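Local coordinates for protein apical membrane antigen 1 (Babesia divergens, PDB 4APM) that probably takes part in host-cell invasion at the moving junction, as a membrane-anchored parasite surface antigen whose three extracellular domains are represented here, at residues Gly34-Val39 with Gln43-Thr48; Ile136-Asp141 with Lys145-Phe150. All blocks are in the same frame, centred on the assembly; numbering follows the deposited sequence.

Interaction 1. Residues Gly34-Val39 with Gln43-Thr48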
ATOM      1  N   GLY A  34     -12.161   3.721  10.123  1.00 30.39           N
ATOM      2  CA  GLY A  34     -12.611   2.395  10.453  1.00 31.84           C
ATOM      3  C   GLY A  34     -13.032   2.250  11.893  1.00 32.65           C
ATOM      4  O   GLY A  34     -13.584   1.223  12.269  1.00 33.90           O
ATOM      5  N   GLY A  35     -12.787   3.286  12.690  1.00 31.93           N
ATOM      6  CA  GLY A  35     -13.182   3.302  14.097  1.00 32.88           C
ATOM      7  C   GLY A  35     -14.142   4.425  14.490  1.00 36.11           C
ATOM      8  O   GLY A  35     -14.192   5.491  13.852  1.00 32.84           O
ATOM      9  N   THR A  36     -14.919   4.166  15.540  1.00 36.62           N
ATOM     10  CA  THR A  36     -15.788   5.168  16.148  1.00 40.59           C
ATOM     11  C   THR A  36     -15.572   5.216  17.651  1.00 41.58           C
ATOM     12  O   THR A  36     -15.406   4.182  18.299  1.00 42.19           O
ATOM     13  CB  THR A  36     -17.271   4.870  15.885  1.00 43.29           C
ATOM     14  OG1 THR A  36     -17.445   4.526  14.515  1.00 43.22           O
ATOM     15  CG2 THR A  36     -18.121   6.102  16.179  1.00 43.66           C
ATOM     16  N   GLU A  37     -15.517   6.427  18.190  1.00 40.51           N
ATOM     17  CA  GLU A  37     -15.358   6.627  19.625  1.00 43.46           C
ATOM     18  C   GLU A  37     -16.180   7.810  20.109  1.00 44.28           C
ATOM     19  O   GLU A  37     -16.286   8.858  19.427  1.00 39.10           O
ATOM     20  CB  GLU A  37     -13.892   6.806  20.027  1.00 39.25           C
ATOM     21  CG  GLU A  37     -12.982   5.686  19.569  1.00 44.03           C
ATOM     22  CD  GLU A  37     -13.211   4.395  20.335  1.00 50.76           C
ATOM     23  OE1 GLU A  37     -13.725   4.462  21.477  1.00 52.46           O
ATOM     24  OE2 GLU A  37     -12.879   3.318  19.788  1.00 45.24           O
ATOM     25  N   ARG A  38     -16.782   7.609  21.278  1.00 40.39           N
ATOM     26  CA  ARG A  38     -17.504   8.649  21.964  1.00 48.77           C
ATOM     27  C   ARG A  38     -16.510   9.629  22.560  1.00 45.71           C
ATOM     28  O   ARG A  38     -15.559   9.236  23.236  1.00 44.75           O
ATOM     29  CB  ARG A  38     -18.430   8.056  23.049  1.00 47.63           C
ATOM     30  CG  ARG A  38     -18.931   9.072  24.077  1.00 60.78           C
ATOM     31  CD  ARG A  38     -20.297   8.722  24.667  1.00 63.22           C
ATOM     32  NE  ARG A  38     -20.380   7.323  25.082  1.00 67.30           N
ATOM     33  CZ  ARG A  38     -21.330   6.481  24.689  1.00 64.62           C
ATOM     34  NH1 ARG A  38     -22.316   6.903  23.907  1.00 64.78           N
ATOM     35  NH2 ARG A  38     -21.317   5.225  25.112  1.00 66.12           N
ATOM     36  N   VAL A  39     -16.716  10.901  22.248  1.00 48.79           N
ATOM     37  CA  VAL A  39     -16.067  11.992  22.946  1.00 51.45           C
ATOM     38  C   VAL A  39     -17.135  12.863  23.637  1.00 58.06           C
ATOM     39  O   VAL A  39     -17.690  13.794  23.044  1.00 53.16           O
ATOM     40  CB  VAL A  39     -15.180  12.816  21.991  1.00 46.23           C
ATOM     41  CG1 VAL A  39     -15.869  13.014  20.658  1.00 48.24           C
ATOM     42  CG2 VAL A  39     -14.788  14.139  22.613  1.00 46.34           C
ATOM     43  N   GLN A  43     -20.628  10.297  19.069  1.00 59.28           N
ATOM     44  CA  GLN A  43     -19.756   9.354  18.385  1.00 55.91           C
ATOM     45  C   GLN A  43     -19.011  10.083  17.257  1.00 51.57           C
ATOM     46  O   GLN A  43     -19.593  10.892  16.542  1.00 48.79           O
ATOM     47  CB  GLN A  43     -20.569   8.180  17.825  1.00 54.12           C
ATOM     48  CG  GLN A  43     -21.175   7.264  18.885  1.00 59.64           C
ATOM     49  CD  GLN A  43     -20.172   6.291  19.492  1.00 63.66           C
ATOM     50  OE1 GLN A  43     -19.457   5.587  18.779  1.00 69.98           O
ATOM     51  NE2 GLN A  43     -20.136   6.230  20.817  1.00 65.43           N
ATOM     52  N   HIS A  44     -17.703   9.855  17.166  1.00 48.41           N
ATOM     53  CA  HIS A  44     -16.904  10.393  16.065  1.00 41.91           C
ATOM     54  C   HIS A  44     -16.105   9.294  15.401  1.00 38.13           C
ATOM     55  O   HIS A  44     -15.675   8.346  16.045  1.00 35.44           O
ATOM     56  CB  HIS A  44     -16.008  11.517  16.564  1.00 41.11           C
ATOM     57  CG  HIS A  44     -16.746  12.814  16.821  1.00 47.73           C
ATOM     58  ND1 HIS A  44     -17.430  13.050  17.957  1.00 48.68           N
ATOM     59  CD2 HIS A  44     -16.909  13.952  16.022  1.00 47.58           C
ATOM     60  CE1 HIS A  44     -17.998  14.271  17.891  1.00 51.16           C
ATOM     61  NE2 HIS A  44     -17.667  14.824  16.713  1.00 49.27           N
ATOM     62  N   ARG A  45     -16.025   9.337  14.081  1.00 37.83           N
ATOM     63  CA  ARG A  45     -15.242   8.353  13.352  1.00 33.88           C
ATOM     64  C   ARG A  45     -13.764   8.761  13.309  1.00 33.95           C
ATOM     65  O   ARG A  45     -13.423   9.948  13.312  1.00 36.07           O
ATOM     66  CB  ARG A  45     -15.782   8.187  11.939  1.00 32.34           C
ATOM     67  CG  ARG A  45     -17.174   7.600  11.869  1.00 35.80           C
ATOM     68  CD  ARG A  45     -17.575   7.392  10.426  1.00 36.09           C
ATOM     69  NE  ARG A  45     -17.129   6.091   9.935  1.00 34.57           N
ATOM     70  CZ  ARG A  45     -17.123   5.735   8.657  1.00 32.54           C
ATOM     71  NH1 ARG A  45     -17.526   6.595   7.727  1.00 31.62           N
ATOM     72  NH2 ARG A  45     -16.684   4.527   8.305  1.00 31.81           N
ATOM     73  N   MET A  46     -12.900   7.764  13.245  1.00 28.93           N
ATOM     74  CA  MET A  46     -11.478   7.986  13.193  1.00 29.16           C
ATOM     75  C   MET A  46     -10.788   6.840  12.425  1.00 28.10           C
ATOM     76  O   MET A  46     -11.343   5.748  12.321  1.00 26.10           O
ATOM     77  CB  MET A  46     -10.924   8.070  14.610  1.00 26.86           C
ATOM     78  CG  MET A  46     -10.983   6.746  15.322  1.00 27.06           C
ATOM     79  SD  MET A  46     -10.548   7.025  17.027  1.00 35.82           S
ATOM     80  CE  MET A  46      -9.975   5.408  17.458  1.00 26.35           C
ATOM     81  N   PRO A  47      -9.561   7.095  11.907  1.00 26.68           N
ATOM     82  CA  PRO A  47      -8.717   6.055  11.309  1.00 24.52           C
ATOM     83  C   PRO A  47      -8.253   5.065  12.361  1.00 25.63           C
ATOM     84  O   PRO A  47      -7.984   5.451  13.503  1.00 22.97           O
ATOM     85  CB  PRO A  47      -7.501   6.840  10.770  1.00 25.78           C
ATOM     86  CG  PRO A  47      -7.870   8.307  10.862  1.00 26.36           C
ATOM     87  CD  PRO A  47      -8.880   8.404  11.958  1.00 26.15           C
ATOM     88  N   THR A  48      -8.103   3.802  11.963  1.00 25.51           N
ATOM     89  CA  THR A  48      -7.680   2.770  12.889  1.00 25.70           C
ATOM     90  C   THR A  48      -6.810   1.744  12.174  1.00 22.71           C
ATOM     91  O   THR A  48      -6.478   0.724  12.743  1.00 24.55           O
ATOM     92  CB  THR A  48      -8.905   2.019  13.498  1.00 26.67           C
ATOM     93  OG1 THR A  48      -9.691   1.484  12.441  1.00 25.95           O
ATOM     94  CG2 THR A  48      -9.774   2.957  14.295  1.00 28.51           C
TER
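Gly-35 to Arg-38 pair antiparallel with Met-46 to Gln-43, the short strand axes running at 143° to each other and coming within 4.4 Å. Two hydrogen-bonded pairs, Gly-35 with Met-46 and Glu-37 with His-44, contribute four backbone bonds; the straightest runs from Glu-37 N to His-44 O (2.9 Å, 162° at the hydrogen). At the open end Gly-34 and Gly-35 both face Met-46, a classic beta bulge. Glycine suits this place because the methyl CG2 of Thr-48 lies 3.4 Å from Gly-35 CA, where a side chain would have to stand.

On the face carrying Thr-36, Arg-38, Gln-43 and Arg-45, the Gln-43 chain bends at chi2 (-78°) and lays its amide along the neighbouring strand. Its OE1 comes close to the Thr-36 methyl CG2, while NE2 lies 3.4 Å from Arg-38 CB and also over one face of the guanidinium, toward the rim. The two strands form a beta hairpin at the surface of the molecule, probably part of the PAN-like domain I of the AMA1 ectodomain, so long polar chains suit this outer face. The Arg-45 chain passes Thr-36 OG1 with its CG, 4.1 Å away, and its NH2 is bonded to the backbone oxygen of Asp-263.

On the opposite face Met-46 is buried, whereas Glu-37 and His-44 keep some exposure. The long unbranched thioether of Met-46 suits the place because it extends beyond CG to set CE 3.7 Å from Glu-37 CG, covering the aliphatic part of the acid; the Glu-37 carboxylate makes a long, weak ion pair with Arg-208. Near the turn, the Val-39 side chain crosses that of His-44 obliquely, with CG1 toward the ND1 side of the ring, an unusually short approach that is doubtful in detail, and a glycerol molecule lies beside the imidazole.

Interaction 2. Residues Ile136-Asp141 with Lys145-Phe150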
ATOM      1  N   ILE A 136      -2.051  11.696  22.631  1.00 33.97           N
ATOM      2  CA  ILE A 136      -2.579  13.075  22.603  1.00 34.42           C
ATOM      3  C   ILE A 136      -4.082  12.950  22.741  1.00 38.41           C
ATOM      4  O   ILE A 136      -4.744  12.368  21.867  1.00 35.42           O
ATOM      5  CB  ILE A 136      -2.270  13.799  21.268  1.00 35.80           C
ATOM      6  CG1 ILE A 136      -0.810  14.245  21.207  1.00 35.56           C
ATOM      7  CG2 ILE A 136      -3.195  14.988  21.054  1.00 32.34           C
ATOM      8  CD1 ILE A 136      -0.289  14.346  19.800  1.00 34.11           C
ATOM      9  N   ILE A 137      -4.605  13.379  23.890  1.00 40.94           N
ATOM     10  CA  ILE A 137      -6.029  13.207  24.170  1.00 44.62           C
ATOM     11  C   ILE A 137      -6.801  14.495  23.980  1.00 44.78           C
ATOM     12  O   ILE A 137      -6.385  15.542  24.473  1.00 49.08           O
ATOM     13  CB  ILE A 137      -6.268  12.684  25.584  1.00 47.42           C
ATOM     14  CG1 ILE A 137      -5.430  11.427  25.825  1.00 47.24           C
ATOM     15  CG2 ILE A 137      -7.748  12.395  25.794  1.00 46.91           C
ATOM     16  CD1 ILE A 137      -5.145  11.171  27.289  1.00 46.72           C
ATOM     17  N   PRO A 138      -7.942  14.421  23.275  1.00 43.33           N
ATOM     18  CA  PRO A 138      -8.802  15.592  23.047  1.00 45.73           C
ATOM     19  C   PRO A 138      -9.195  16.313  24.344  1.00 45.11           C
ATOM     20  O   PRO A 138      -9.688  15.680  25.278  1.00 48.72           O
ATOM     21  CB  PRO A 138     -10.054  14.997  22.377  1.00 47.41           C
ATOM     22  CG  PRO A 138      -9.637  13.666  21.867  1.00 50.11           C
ATOM     23  CD  PRO A 138      -8.560  13.175  22.794  1.00 46.78           C
ATOM     24  N   ALA A 139      -9.002  17.634  24.369  1.00 52.39           N
ATOM     25  CA  ALA A 139      -9.313  18.478  25.534  1.00 54.73           C
ATOM     26  C   ALA A 139     -10.751  18.317  26.012  1.00 54.56           C
ATOM     27  O   ALA A 139     -11.003  18.149  27.204  1.00 56.35           O
ATOM     28  CB  ALA A 139      -9.030  19.941  25.212  1.00 55.78           C
ATOM     29  N   SER A 140     -11.686  18.335  25.070  1.00 57.41           N
ATOM     30  CA  SER A 140     -13.109  18.351  25.397  1.00 60.98           C
ATOM     31  C   SER A 140     -13.558  17.156  26.231  1.00 62.49           C
ATOM     32  O   SER A 140     -14.603  17.209  26.881  1.00 64.25           O
ATOM     33  CB  SER A 140     -13.950  18.450  24.131  1.00 59.71           C
ATOM     34  OG  SER A 140     -13.873  17.247  23.391  1.00 65.84           O
ATOM     35  N   ASP A 141     -12.772  16.085  26.218  1.00 54.98           N
ATOM     36  CA  ASP A 141     -13.107  14.904  26.994  1.00 54.74           C
ATOM     37  C   ASP A 141     -11.876  14.061  27.243  1.00 61.06           C
ATOM     38  O   ASP A 141     -11.339  13.437  26.324  1.00 57.99           O
ATOM     39  CB  ASP A 141     -14.184  14.074  26.299  1.00 52.51           C
ATOM     40  CG  ASP A 141     -14.499  12.793  27.038  1.00 52.35           C
ATOM     41  OD1 ASP A 141     -13.927  12.583  28.130  1.00 51.52           O
ATOM     42  OD2 ASP A 141     -15.330  12.003  26.540  1.00 52.23           O
ATOM     43  N   LYS A 145     -11.390   7.507  23.991  1.00 42.25           N
ATOM     44  CA  LYS A 145     -10.475   6.660  23.243  1.00 40.83           C
ATOM     45  C   LYS A 145     -10.197   7.262  21.847  1.00 46.07           C
ATOM     46  O   LYS A 145      -9.447   6.678  21.030  1.00 43.54           O
ATOM     47  CB  LYS A 145     -11.071   5.261  23.098  1.00 44.53           C
ATOM     48  CG  LYS A 145     -10.935   4.387  24.333  1.00 52.78           C
ATOM     49  CD  LYS A 145     -12.052   3.354  24.387  1.00 55.04           C
ATOM     50  CE  LYS A 145     -11.555   2.032  24.956  1.00 57.69           C
ATOM     51  NZ  LYS A 145     -12.626   1.293  25.694  1.00 59.25           N
ATOM     52  N   TYR A 146     -10.793   8.429  21.582  1.00 38.89           N
ATOM     53  CA  TYR A 146     -10.629   9.112  20.299  1.00 35.16           C
ATOM     54  C   TYR A 146      -9.194   9.617  20.116  1.00 34.29           C
ATOM     55  O   TYR A 146      -8.613  10.213  21.028  1.00 35.42           O
ATOM     56  CB  TYR A 146     -11.623  10.272  20.168  1.00 33.94           C
ATOM     57  CG  TYR A 146     -11.607  10.933  18.807  1.00 30.56           C
ATOM     58  CD1 TYR A 146     -10.710  11.929  18.523  1.00 30.27           C
ATOM     59  CD2 TYR A 146     -12.446  10.495  17.788  1.00 31.61           C
ATOM     60  CE1 TYR A 146     -10.670  12.512  17.274  1.00 35.89           C
ATOM     61  CE2 TYR A 146     -12.411  11.064  16.536  1.00 31.07           C
ATOM     62  CZ  TYR A 146     -11.516  12.065  16.286  1.00 34.61           C
ATOM     63  OH  TYR A 146     -11.456  12.642  15.042  1.00 42.98           O
ATOM     64  N   ARG A 147      -8.627   9.368  18.935  1.00 30.01           N
ATOM     65  CA  ARG A 147      -7.264   9.812  18.627  1.00 30.73           C
ATOM     66  C   ARG A 147      -7.180  10.368  17.213  1.00 28.35           C
ATOM     67  O   ARG A 147      -7.939   9.973  16.345  1.00 29.47           O
ATOM     68  CB  ARG A 147      -6.255   8.676  18.810  1.00 28.59           C
ATOM     69  CG  ARG A 147      -6.137   8.127  20.240  1.00 28.79           C
ATOM     70  CD  ARG A 147      -5.587   9.151  21.228  1.00 29.99           C
ATOM     71  NE  ARG A 147      -5.422   8.536  22.540  1.00 28.49           N
ATOM     72  CZ  ARG A 147      -6.335   8.583  23.520  1.00 32.69           C
ATOM     73  NH1 ARG A 147      -7.466   9.274  23.381  1.00 26.78           N
ATOM     74  NH2 ARG A 147      -6.115   7.935  24.651  1.00 33.18           N
ATOM     75  N   TYR A 148      -6.286  11.325  17.001  1.00 29.01           N
ATOM     76  CA  TYR A 148      -6.168  11.991  15.702  1.00 28.65           C
ATOM     77  C   TYR A 148      -5.227  11.168  14.808  1.00 28.90           C
ATOM     78  O   TYR A 148      -4.417  10.387  15.326  1.00 24.92           O
ATOM     79  CB  TYR A 148      -5.590  13.386  15.904  1.00 32.40           C
ATOM     80  CG  TYR A 148      -6.458  14.323  16.705  1.00 36.32           C
ATOM     81  CD1 TYR A 148      -7.481  15.029  16.094  1.00 39.72           C
ATOM     82  CD2 TYR A 148      -6.210  14.561  18.062  1.00 40.30           C
ATOM     83  CE1 TYR A 148      -8.259  15.915  16.803  1.00 42.11           C
ATOM     84  CE2 TYR A 148      -7.003  15.429  18.791  1.00 40.54           C
ATOM     85  CZ  TYR A 148      -8.024  16.107  18.146  1.00 45.06           C
ATOM     86  OH  TYR A 148      -8.812  17.000  18.820  1.00 49.65           O
ATOM     87  N   PRO A 149      -5.295  11.368  13.469  1.00 26.38           N
ATOM     88  CA  PRO A 149      -4.278  10.763  12.608  1.00 25.16           C
ATOM     89  C   PRO A 149      -2.931  11.508  12.678  1.00 26.15           C
ATOM     90  O   PRO A 149      -2.868  12.651  13.156  1.00 24.66           O
ATOM     91  CB  PRO A 149      -4.876  10.868  11.209  1.00 24.37           C
ATOM     92  CG  PRO A 149      -6.014  11.838  11.300  1.00 27.79           C
ATOM     93  CD  PRO A 149      -6.178  12.286  12.726  1.00 26.95           C
ATOM     94  N   PHE A 150      -1.868  10.844  12.234  1.00 24.39           N
ATOM     95  CA  PHE A 150      -0.568  11.474  12.040  1.00 23.26           C
ATOM     96  C   PHE A 150      -0.119  11.398  10.559  1.00 23.48           C
ATOM     97  O   PHE A 150      -0.646  10.620   9.777  1.00 26.56           O
ATOM     98  CB  PHE A 150       0.455  10.790  12.928  1.00 22.94           C
ATOM     99  CG  PHE A 150       0.888   9.439  12.418  1.00 25.13           C
ATOM    100  CD1 PHE A 150       0.182   8.291  12.772  1.00 23.21           C
ATOM    101  CD2 PHE A 150       1.979   9.319  11.539  1.00 24.75           C
ATOM    102  CE1 PHE A 150       0.571   7.051  12.313  1.00 23.13           C
ATOM    103  CE2 PHE A 150       2.353   8.080  11.054  1.00 25.36           C
ATOM    104  CZ  PHE A 150       1.654   6.944  11.451  1.00 28.10           C
TER
HETATM  105  O   HOH W   1      -4.514  11.802  19.030  1.00 29.35           O
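Tyr-146 meets Pro-138 at right angles: the proline CG comes to the edge of the phenol ring, near its plane, 3.9 Å from CD1. The carbonyl oxygen of Tyr-146 is also covered, with Pro-138 CD 3.4 Å from it, and it accepts a bond from NH1 of the next residue, Arg-147 (2.8 Å). The oxygen lies almost in the guanidinium plane, but NH1 stands above the plane of the carbonyl.

Arg-147 folds back at chi2 (-65°), and this bend brings CD to within 3.4 Å of Ile-136 O and lays the guanidinium against Ile-137, whose CG1 sits 3.6 Å above one face, toward its rim. A flat, long-stemmed cation suits the place: one side takes a branched hydrocarbon while the N-H groups look to backbone oxygens, NE to Gly-134 and NH1 also to Thr-144. Both segments belong to the irregular connection from helix 125-134 to strand 150-153, the middle strand of a five-stranded antiparallel sheet. Within it, Pro-138 opens a type I beta turn ending at Asp-141, a position that the restricted phi of proline does not hinder.

Tyr-148 N donates to a water (2.7 Å) that in turn donates to Ile-136 O, bridging backbones too far apart for a direct bond. The Tyr-148 ring gathers apolar atoms: Ile-136 CG2 lies obliquely 4.3 Å from CD2, Pro-138 CG approaches CE2, and Tyr-146 CE1 stands over one face. Phe-82 meets the same residue edge-to-face. Beyond Pro-149 the chain enters the sheet, where Phe-150 pairs with Gly-205 and packs on helix 125-134.

Interaction 1 is a surface contact between neighbouring hairpin strands, held by regular backbone bonds; interaction 2 is partly buried and joins two irregular parts of one loop through proline, isoleucine and tyrosine packing, a single water and an arginine tied to carbonyls. Their centres lie 10 Å apart, and the loop lies against the Glu-37 side of the hairpin. Val-39 CG2 packs 3.3 Å from Ser-140 OG, Glu-37 OE1 touches Lys-145 CB, and the Tyr-146 ring reaches Arg-45 O. Polar bonds join the two as well: Asp-141 accepts from Gly-40 in the hairpin turn, and Thr-144 bonds to Arg-38 O.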